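Thiol-activated cytolysin (Desulfobulbus propionicus, PDB 6NAL) probably permeabilises target membranes by assembling into large beta-barrel pores, as other members of the cholesterol-dependent cytolysin family do. Local coordinates at residues A[142-153]-A[188-197]; A[167-175]-A[290-300]. All coordinates share one frame; numbering follows the deposited sequence.

Interaction 1 of 2, residues A[142-153]-A[188-197]; sequences LPANFQYSSSLV and VYLIRFKQIF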
loop_
_atom_site.group_PDB
_atom_site.type_symbol
_atom_site.label_atom_id
_atom_site.label_comp_id
_atom_site.label_asym_id
_atom_site.label_seq_id
_atom_site.Cartn_x
_atom_site.Cartn_y
_atom_site.Cartn_z
ATOM N N LEU A 142 18.972 36.763 21.088
ATOM C CA LEU A 142 18.970 36.024 19.844
ATOM C C LEU A 142 17.633 35.309 19.666
ATOM O O LEU A 142 17.264 34.399 20.435
ATOM C CB LEU A 142 20.136 35.049 19.812
ATOM C CG LEU A 142 21.548 35.570 20.098
ATOM C CD1 LEU A 142 22.415 34.243 20.115
ATOM C CD2 LEU A 142 22.167 36.582 19.192
ATOM N N PRO A 143 16.875 35.696 18.654
ATOM C CA PRO A 143 15.526 35.154 18.502
ATOM C C PRO A 143 15.558 33.748 17.937
ATOM O O PRO A 143 16.485 33.358 17.223
ATOM C CB PRO A 143 14.856 36.129 17.532
ATOM C CG PRO A 143 15.948 36.639 16.766
ATOM C CD PRO A 143 17.252 36.542 17.517
ATOM N N ALA A 144 14.514 32.995 18.265
ATOM C CA ALA A 144 14.474 31.571 17.962
ATOM C C ALA A 144 14.352 31.330 16.453
ATOM O O ALA A 144 13.469 31.879 15.787
ATOM C CB ALA A 144 13.322 30.912 18.727
ATOM N N ASN A 145 15.285 30.543 15.908
ATOM C CA ASN A 145 15.309 30.215 14.481
ATOM C C ASN A 145 15.830 28.778 14.380
ATOM O O ASN A 145 17.049 28.553 14.430
ATOM C CB ASN A 145 16.179 31.172 13.671
ATOM C CG ASN A 145 16.341 30.696 12.218
ATOM O OD1 ASN A 145 15.673 29.730 11.813
ATOM N ND2 ASN A 145 17.205 31.347 11.434
ATOM N N PHE A 146 14.918 27.820 14.229
ATOM C CA PHE A 146 15.232 26.431 14.520
ATOM C C PHE A 146 15.298 25.616 13.246
ATOM O O PHE A 146 14.553 25.869 12.301
ATOM C CB PHE A 146 14.210 25.818 15.485
ATOM C CG PHE A 146 14.379 26.253 16.930
ATOM C CD1 PHE A 146 15.542 25.937 17.652
ATOM C CD2 PHE A 146 13.380 26.945 17.581
ATOM C CE1 PHE A 146 15.701 26.329 18.986
ATOM C CE2 PHE A 146 13.539 27.331 18.911
ATOM C CZ PHE A 146 14.693 27.005 19.615
ATOM N N GLN A 147 16.244 24.677 13.222
ATOM C CA GLN A 147 16.139 23.496 12.372
ATOM C C GLN A 147 15.207 22.469 13.019
ATOM O O GLN A 147 15.182 22.291 14.236
ATOM C CB GLN A 147 17.505 22.875 12.100
ATOM C CG GLN A 147 17.399 21.534 11.396
ATOM C CD GLN A 147 18.688 20.716 11.478
ATOM O OE1 GLN A 147 19.752 21.252 11.826
ATOM N NE2 GLN A 147 18.601 19.426 11.144
ATOM N N TYR A 148 14.429 21.790 12.183
ATOM C CA TYR A 148 13.318 20.984 12.638
ATOM C C TYR A 148 13.542 19.561 12.164
ATOM O O TYR A 148 14.032 19.352 11.066
ATOM C CB TYR A 148 12.026 21.561 12.119
ATOM C CG TYR A 148 10.811 20.824 12.568
ATOM C CD1 TYR A 148 10.280 21.036 13.818
ATOM C CD2 TYR A 148 10.169 19.946 11.723
ATOM C CE1 TYR A 148 9.144 20.372 14.225
ATOM C CE2 TYR A 148 9.036 19.258 12.127
ATOM C CZ TYR A 148 8.525 19.495 13.370
ATOM O OH TYR A 148 7.397 18.850 13.795
ATOM N N SER A 149 13.287 18.594 13.047
ATOM C CA SER A 149 13.399 17.178 12.703
ATOM C C SER A 149 12.311 16.418 13.426
ATOM O O SER A 149 12.064 16.698 14.595
ATOM C CB SER A 149 14.728 16.526 13.113
ATOM O OG SER A 149 15.812 17.188 12.504
ATOM N N SER A 150 11.699 15.435 12.763
ATOM C CA SER A 150 10.689 14.614 13.415
ATOM C C SER A 150 10.675 13.223 12.809
ATOM O O SER A 150 10.995 13.049 11.641
ATOM C CB SER A 150 9.307 15.231 13.275
ATOM O OG SER A 150 8.879 15.199 11.918
ATOM N N SER A 151 10.282 12.238 13.602
ATOM C CA SER A 151 10.289 10.868 13.115
ATOM C C SER A 151 9.792 9.975 14.234
ATOM O O SER A 151 10.036 10.243 15.416
ATOM C CB SER A 151 11.697 10.468 12.631
ATOM O OG SER A 151 11.737 9.075 12.229
ATOM N N LEU A 152 9.029 8.951 13.878
ATOM C CA LEU A 152 8.907 7.778 14.729
ATOM C C LEU A 152 10.290 7.213 14.992
ATOM O O LEU A 152 11.197 7.394 14.182
ATOM C CB LEU A 152 8.061 6.739 14.032
ATOM C CG LEU A 152 6.554 6.938 13.915
ATOM C CD1 LEU A 152 5.994 5.906 12.870
ATOM C CD2 LEU A 152 5.938 6.840 15.270
ATOM N N VAL A 153 10.471 6.555 16.135
ATOM C CA VAL A 153 11.763 5.968 16.480
ATOM C C VAL A 153 11.524 4.554 16.993
ATOM O O VAL A 153 10.750 4.346 17.938
ATOM C CB VAL A 153 12.582 6.803 17.502
ATOM C CG1 VAL A 153 12.536 8.316 17.148
ATOM C CG2 VAL A 153 12.106 6.676 18.890
ATOM N N VAL A 188 6.615 5.534 19.915
ATOM C CA VAL A 188 7.301 6.779 20.275
ATOM C C VAL A 188 7.510 7.653 19.047
ATOM O O VAL A 188 8.055 7.210 18.036
ATOM C CB VAL A 188 8.659 6.518 20.958
ATOM C CG1 VAL A 188 9.352 7.807 21.333
ATOM C CG2 VAL A 188 8.521 5.609 22.182
ATOM N N TYR A 189 7.149 8.909 19.157
ATOM C CA TYR A 189 7.463 9.888 18.140
ATOM C C TYR A 189 8.321 11.020 18.720
ATOM O O TYR A 189 8.039 11.547 19.797
ATOM C CB TYR A 189 6.144 10.413 17.577
ATOM C CG TYR A 189 6.288 11.224 16.339
ATOM C CD1 TYR A 189 6.368 10.635 15.112
ATOM C CD2 TYR A 189 6.365 12.571 16.402
ATOM C CE1 TYR A 189 6.519 11.373 13.957
ATOM C CE2 TYR A 189 6.496 13.341 15.235
ATOM C CZ TYR A 189 6.583 12.725 14.018
ATOM O OH TYR A 189 6.733 13.463 12.868
ATOM N N LEU A 190 9.312 11.455 17.965
ATOM C CA LEU A 190 10.261 12.434 18.486
ATOM C C LEU A 190 10.449 13.623 17.566
ATOM O O LEU A 190 10.721 13.465 16.376
ATOM C CB LEU A 190 11.613 11.802 18.736
ATOM C CG LEU A 190 12.485 12.555 19.741
ATOM C CD1 LEU A 190 11.991 12.292 21.129
ATOM C CD2 LEU A 190 13.931 12.069 19.563
ATOM N N ILE A 191 10.346 14.812 18.137
ATOM C CA ILE A 191 10.604 16.061 17.441
ATOM C C ILE A 191 11.799 16.738 18.091
ATOM O O ILE A 191 11.914 16.777 19.320
ATOM C CB ILE A 191 9.357 16.970 17.505
ATOM C CG1 ILE A 191 8.179 16.316 16.776
ATOM C CG2 ILE A 191 9.614 18.361 16.916
ATOM C CD1 ILE A 191 6.886 17.045 16.982
ATOM N N ARG A 192 12.648 17.334 17.262
ATOM C CA ARG A 192 13.743 18.142 17.733
ATOM C C ARG A 192 13.772 19.485 17.040
ATOM O O ARG A 192 13.806 19.539 15.819
ATOM C CB ARG A 192 15.068 17.462 17.483
ATOM C CG ARG A 192 16.164 18.146 18.186
ATOM C CD ARG A 192 17.523 17.702 17.743
ATOM N NE ARG A 192 17.672 17.760 16.303
ATOM C CZ ARG A 192 18.760 17.364 15.667
ATOM N NH1 ARG A 192 19.781 16.908 16.389
ATOM N NH2 ARG A 192 18.819 17.421 14.338
ATOM N N PHE A 193 13.839 20.552 17.832
ATOM C CA PHE A 193 14.142 21.901 17.356
ATOM C C PHE A 193 15.588 22.224 17.694
ATOM O O PHE A 193 15.978 22.114 18.855
ATOM C CB PHE A 193 13.235 22.939 18.019
ATOM C CG PHE A 193 11.767 22.777 17.688
ATOM C CD1 PHE A 193 10.996 21.883 18.373
ATOM C CD2 PHE A 193 11.192 23.543 16.713
ATOM C CE1 PHE A 193 9.676 21.719 18.101
ATOM C CE2 PHE A 193 9.871 23.404 16.425
ATOM C CZ PHE A 193 9.095 22.471 17.124
ATOM N N LYS A 194 16.391 22.613 16.699
ATOM C CA LYS A 194 17.800 22.840 16.957
ATOM C C LYS A 194 18.276 24.176 16.423
ATOM O O LYS A 194 18.121 24.462 15.236
ATOM C CB LYS A 194 18.647 21.732 16.334
ATOM C CG LYS A 194 20.193 21.817 16.638
ATOM C CD LYS A 194 20.991 20.943 15.622
ATOM C CE LYS A 194 22.100 20.255 16.359
ATOM N NZ LYS A 194 22.354 18.815 15.906
ATOM N N GLN A 195 18.940 24.956 17.273
ATOM C CA GLN A 195 19.474 26.239 16.835
ATOM C C GLN A 195 20.935 26.376 17.214
ATOM O O GLN A 195 21.286 26.240 18.385
ATOM C CB GLN A 195 18.688 27.414 17.425
ATOM C CG GLN A 195 19.158 28.735 16.862
ATOM C CD GLN A 195 18.307 29.918 17.328
ATOM O OE1 GLN A 195 17.374 29.744 18.113
ATOM N NE2 GLN A 195 18.670 31.128 16.886
ATOM N N ILE A 196 21.771 26.707 16.232
ATOM C CA ILE A 196 23.192 26.958 16.437
ATOM C C ILE A 196 23.416 28.454 16.630
ATOM O O ILE A 196 23.157 29.246 15.714
ATOM C CB ILE A 196 24.018 26.445 15.247
ATOM C CG1 ILE A 196 23.745 24.952 14.991
ATOM C CG2 ILE A 196 25.483 26.702 15.453
ATOM C CD1 ILE A 196 24.449 24.416 13.711
ATOM N N PHE A 197 23.975 28.846 17.789
ATOM C CA PHE A 197 24.230 30.268 18.022
ATOM C C PHE A 197 25.566 30.670 17.424
ATOM O O PHE A 197 25.639 31.630 16.658
ATOM C CB PHE A 197 24.196 30.626 19.521
ATOM C CG PHE A 197 22.854 30.423 20.168
ATOM C CD1 PHE A 197 21.685 30.590 19.455
ATOM C CD2 PHE A 197 22.760 30.071 21.487
ATOM C CE1 PHE A 197 20.452 30.394 20.054
ATOM C CE2 PHE A 197 21.533 29.869 22.093
ATOM C CZ PHE A 197 20.374 30.014 21.365
HETATM O O HOH W 1 17.275 31.657 19.998
#
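Tyr148 and Phe193 lie on the same face of an antiparallel strand pair, and Phe146, just before strand 147-152, completes their aromatic cluster. Tyr148 turns its edge to the face of Phe193 (planes at 66°), its CD1 3.5 Å from Phe193 CE2; with CG anti to the backbone N (chi1 -178°), the ring lies alongside Phe193, and its CE1 also meets Ile191 CG2 at 3.4 Å. Phe193 in turn directs its edge, offset, toward the face of Phe146 and sets its CB over that ring. The opposite face of Phe146 takes Gln195 OE1. That amide is gripped at both ends: NE2 donates to Pro143 O at 3.1 Å, while OE1 receives Asn145 N at 3.1 Å from above the carbonyl plane and also a water shared with Leu142 O. Further along, Ser150 OG and Tyr189 OH are hydrogen-bonded at 2.9 Å.

Behind these side chains, paired backbone bonds join Gln147 with Lys194, Ser149 with Arg192 and Ser151 with Leu190. Strand 232-250 holds the other edge of 188-197, and Tyr445 of the second subunit bonds Tyr148 N. Strands at 171°, joined through a largely helical connection, fit the central antiparallel sheet of the cytolysin fold.

Interaction 2 of 2, residues A[167-175]-A[290-300]; sequences ISYLKQKLS and SIVVHGGSEAV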
loop_
_atom_site.group_PDB
_atom_site.type_symbol
_atom_site.label_atom_id
_atom_site.label_comp_id
_atom_site.label_asym_id
_atom_site.label_seq_id
_atom_site.Cartn_x
_atom_site.Cartn_y
_atom_site.Cartn_z
ATOM N N ILE A 167 22.731 9.990 23.275
ATOM C CA ILE A 167 21.695 9.124 23.822
ATOM C C ILE A 167 21.750 9.117 25.339
ATOM O O ILE A 167 20.715 9.121 26.021
ATOM C CB ILE A 167 21.844 7.698 23.265
ATOM C CG1 ILE A 167 20.500 6.973 23.420
ATOM C CG2 ILE A 167 22.975 6.940 24.005
ATOM C CD1 ILE A 167 19.483 7.280 22.332
ATOM N N SER A 168 22.960 9.074 25.887
ATOM C CA SER A 168 23.127 8.993 27.325
ATOM C C SER A 168 22.385 10.126 28.022
ATOM O O SER A 168 21.613 9.886 28.953
ATOM C CB SER A 168 24.612 9.021 27.660
ATOM O OG SER A 168 24.824 9.566 28.952
ATOM N N TYR A 169 22.607 11.372 27.578
ATOM C CA TYR A 169 21.886 12.524 28.129
ATOM C C TYR A 169 20.375 12.365 27.962
ATOM O O TYR A 169 19.592 12.540 28.909
ATOM C CB TYR A 169 22.369 13.801 27.430
ATOM C CG TYR A 169 21.742 15.107 27.913
ATOM C CD1 TYR A 169 22.189 15.723 29.076
ATOM C CD2 TYR A 169 20.723 15.738 27.181
ATOM C CE1 TYR A 169 21.642 16.911 29.513
ATOM C CE2 TYR A 169 20.164 16.932 27.616
ATOM C CZ TYR A 169 20.625 17.512 28.780
ATOM O OH TYR A 169 20.081 18.688 29.226
ATOM N N LEU A 170 19.950 12.012 26.757
ATOM C CA LEU A 170 18.531 11.981 26.459
ATOM C C LEU A 170 17.845 10.838 27.176
ATOM O O LEU A 170 16.640 10.911 27.423
ATOM C CB LEU A 170 18.321 11.852 24.961
ATOM C CG LEU A 170 16.987 12.318 24.409
ATOM C CD1 LEU A 170 16.966 13.813 24.414
ATOM C CD2 LEU A 170 16.835 11.748 23.012
ATOM N N LYS A 171 18.582 9.766 27.493
ATOM C CA LYS A 171 17.996 8.676 28.269
ATOM C C LYS A 171 17.736 9.119 29.699
ATOM O O LYS A 171 16.674 8.799 30.269
ATOM C CB LYS A 171 18.892 7.425 28.191
ATOM C CG LYS A 171 18.525 6.590 26.908
ATOM C CD LYS A 171 18.895 5.106 27.074
ATOM C CE LYS A 171 20.376 4.932 27.369
ATOM N NZ LYS A 171 20.730 3.516 27.704
ATOM N N GLN A 172 18.707 9.826 30.302
ATOM C CA GLN A 172 18.494 10.416 31.617
ATOM C C GLN A 172 17.229 11.266 31.633
ATOM O O GLN A 172 16.299 11.011 32.408
ATOM C CB GLN A 172 19.697 11.268 32.063
ATOM C CG GLN A 172 19.586 11.758 33.518
ATOM C CD GLN A 172 19.942 13.246 33.709
ATOM O OE1 GLN A 172 20.597 13.859 32.853
ATOM N NE2 GLN A 172 19.513 13.825 34.845
ATOM N N LYS A 173 17.182 12.292 30.788
ATOM C CA LYS A 173 16.214 13.371 30.965
ATOM C C LYS A 173 14.821 12.988 30.453
ATOM O O LYS A 173 13.818 13.178 31.155
ATOM C CB LYS A 173 16.738 14.628 30.263
ATOM C CG LYS A 173 18.102 15.164 30.767
ATOM C CD LYS A 173 17.987 16.041 32.036
ATOM C CE LYS A 173 19.345 16.579 32.506
ATOM N NZ LYS A 173 19.218 17.655 33.554
ATOM N N LEU A 174 14.734 12.444 29.235
ATOM C CA LEU A 174 13.435 12.078 28.669
ATOM C C LEU A 174 12.957 10.717 29.136
ATOM O O LEU A 174 11.853 10.304 28.756
ATOM C CB LEU A 174 13.474 12.041 27.140
ATOM C CG LEU A 174 13.442 13.381 26.419
ATOM C CD1 LEU A 174 13.520 13.205 24.924
ATOM C CD2 LEU A 174 12.209 14.180 26.809
ATOM N N SER A 175 13.775 9.995 29.898
ATOM C CA SER A 175 13.444 8.645 30.346
ATOM C C SER A 175 12.967 7.784 29.167
ATOM O O SER A 175 11.789 7.454 29.001
ATOM C CB SER A 175 12.415 8.726 31.473
ATOM O OG SER A 175 12.462 7.571 32.286
ATOM N N SER A 290 6.648 14.695 26.782
ATOM C CA SER A 290 7.819 14.967 27.597
ATOM C C SER A 290 8.682 15.919 26.809
ATOM O O SER A 290 8.731 15.829 25.594
ATOM C CB SER A 290 8.594 13.728 27.905
ATOM O OG SER A 290 7.823 12.943 28.780
ATOM N N ILE A 291 9.370 16.807 27.506
ATOM C CA ILE A 291 10.162 17.848 26.866
ATOM C C ILE A 291 11.445 18.087 27.628
ATOM O O ILE A 291 11.458 18.196 28.857
ATOM C CB ILE A 291 9.396 19.170 26.771
ATOM C CG1 ILE A 291 8.118 18.945 25.991
ATOM C CG2 ILE A 291 10.262 20.185 26.153
ATOM C CD1 ILE A 291 7.303 20.201 25.906
ATOM N N VAL A 292 12.518 18.227 26.888
ATOM C CA VAL A 292 13.783 18.598 27.465
ATOM C C VAL A 292 14.339 19.763 26.665
ATOM O O VAL A 292 14.325 19.762 25.427
ATOM C CB VAL A 292 14.767 17.411 27.514
ATOM C CG1 VAL A 292 14.926 16.851 26.190
ATOM C CG2 VAL A 292 16.112 17.841 28.020
ATOM N N VAL A 293 14.845 20.750 27.389
ATOM C CA VAL A 293 15.391 21.958 26.811
ATOM C C VAL A 293 16.839 22.088 27.293
ATOM O O VAL A 293 17.104 22.013 28.493
ATOM C CB VAL A 293 14.548 23.183 27.209
ATOM C CG1 VAL A 293 15.323 24.462 26.826
ATOM C CG2 VAL A 293 13.131 23.144 26.563
ATOM N N HIS A 294 17.759 22.326 26.371
ATOM C CA HIS A 294 19.195 22.208 26.641
ATOM C C HIS A 294 19.902 23.354 25.921
ATOM O O HIS A 294 19.713 23.533 24.712
ATOM C CB HIS A 294 19.668 20.819 26.173
ATOM C CG HIS A 294 21.111 20.531 26.428
ATOM N ND1 HIS A 294 21.891 19.800 25.552
ATOM C CD2 HIS A 294 21.909 20.861 27.460
ATOM C CE1 HIS A 294 23.117 19.719 26.027
ATOM N NE2 HIS A 294 23.158 20.366 27.177
ATOM N N GLY A 295 20.646 24.169 26.667
ATOM C CA GLY A 295 21.330 25.305 26.086
ATOM C C GLY A 295 20.510 26.576 26.207
ATOM O O GLY A 295 19.339 26.603 25.820
ATOM N N GLY A 296 21.117 27.648 26.699
ATOM C CA GLY A 296 20.329 28.770 27.227
ATOM C C GLY A 296 19.741 28.393 28.581
ATOM O O GLY A 296 20.466 27.865 29.473
ATOM N N SER A 297 18.463 28.692 28.790
ATOM C CA SER A 297 17.645 27.905 29.710
ATOM C C SER A 297 18.032 26.428 29.797
ATOM O O SER A 297 18.524 25.854 28.796
ATOM C CB SER A 297 16.195 28.017 29.229
ATOM O OG SER A 297 16.004 27.219 28.069
ATOM N N GLU A 298 17.642 25.755 30.894
ATOM C CA GLU A 298 17.759 24.310 30.954
ATOM C C GLU A 298 16.513 23.883 31.680
ATOM O O GLU A 298 16.266 24.375 32.774
ATOM C CB GLU A 298 18.975 23.732 31.673
ATOM C CG GLU A 298 18.944 22.167 31.582
ATOM C CD GLU A 298 19.907 21.433 32.537
ATOM O OE1 GLU A 298 20.321 20.266 32.217
ATOM O OE2 GLU A 298 20.206 22.002 33.623
ATOM N N ALA A 299 15.689 23.043 31.049
ATOM C CA ALA A 299 14.452 22.607 31.690
ATOM C C ALA A 299 14.082 21.226 31.202
ATOM O O ALA A 299 14.458 20.828 30.101
ATOM C CB ALA A 299 13.283 23.556 31.407
ATOM N N VAL A 300 13.356 20.475 32.030
ATOM C CA VAL A 300 12.648 19.291 31.553
ATOM C C VAL A 300 11.245 19.349 32.106
ATOM O O VAL A 300 11.044 19.806 33.233
ATOM C CB VAL A 300 13.298 17.924 31.893
ATOM C CG1 VAL A 300 14.829 18.060 31.641
ATOM C CG2 VAL A 300 13.044 17.515 33.235
#
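Tyr169 and Lys173, one helical turn apart, both reach Glu298 OE1, which is the polar focus of the contact. Lys173 NZ makes a salt bridge to it at 3.1 Å, arriving from above the carboxylate plane, 54° out of it. The lysine CG, anti to the carbonyl carbon and beside the backbone N (chi1 -60°), lies over one face of the Tyr169 ring, and a bend at chi2 then turns the chain from CD onward. Tyr169 OH adds a weak hydrogen bond of 3.4 Å to the same oxygen; ring and carboxylate are nearly coplanar and come from opposite directions. Glu298 is exposed, so the ion pair is probably moderated by solvent.

Of the ring contacts, the main one sets Tyr169 CZ over a face of the His294 imidazole. The planes are 32° apart and the centroids 4.5 Å, an oblique approach, with the phenol oxygen OH 3.3 Å from His294 CD2.

Ser290, Val292 and His294 project toward the helix at alternate positions of strand 290-294, while Ile291 and Val293 point away, Ile291 touching helix 309-320. This strand and 299-300 form a beta-hairpin, in which Val293 and Ala299 exchange two backbone bonds. Its connection turns through Gly295 and Gly296, both with positive phi, and Arg242 of the neighbouring strand binds Gly295 O and Ser297 OG.

The apolar contacts centre on Val292. Its CG1 meets Leu174 CG at 3.8 Å, the two side chains crossing at about a right angle, and Leu170 CD1 is slightly farther off. Its other branch, CG2, touches Lys173 CB at 4.0 Å, so the lysine serves as hydrocarbon near its root and as charge at its tip. Leu174 CD2 extends this surface to Ser290 CB at 3.8 Å, and Val300 CG1 packs across the aliphatic Lys173 CD.

In the fold
Interactions 1 and 2 share one antiparallel sheet: strand 232-250 runs between 187-202 and 287-294, and its Phe245 touches Arg192 of the first contact and both Leu170 and Val292 of the second. Their centres lie about 13 Å apart, with direct packing where Leu190 CD1 is 4.2 Å from Leu174 CD1. In sequence, helix 167-174 falls within the connection between the two strands of interaction 1, so interaction 2 lays part of that connection against the sheet. In related cytolysins such helical segments refold into membrane-spanning hairpins, which would require contacts like interaction 2 to break. A bound imidazole, probably from crystallisation, sits about 4 Å from the Leu152 side chain.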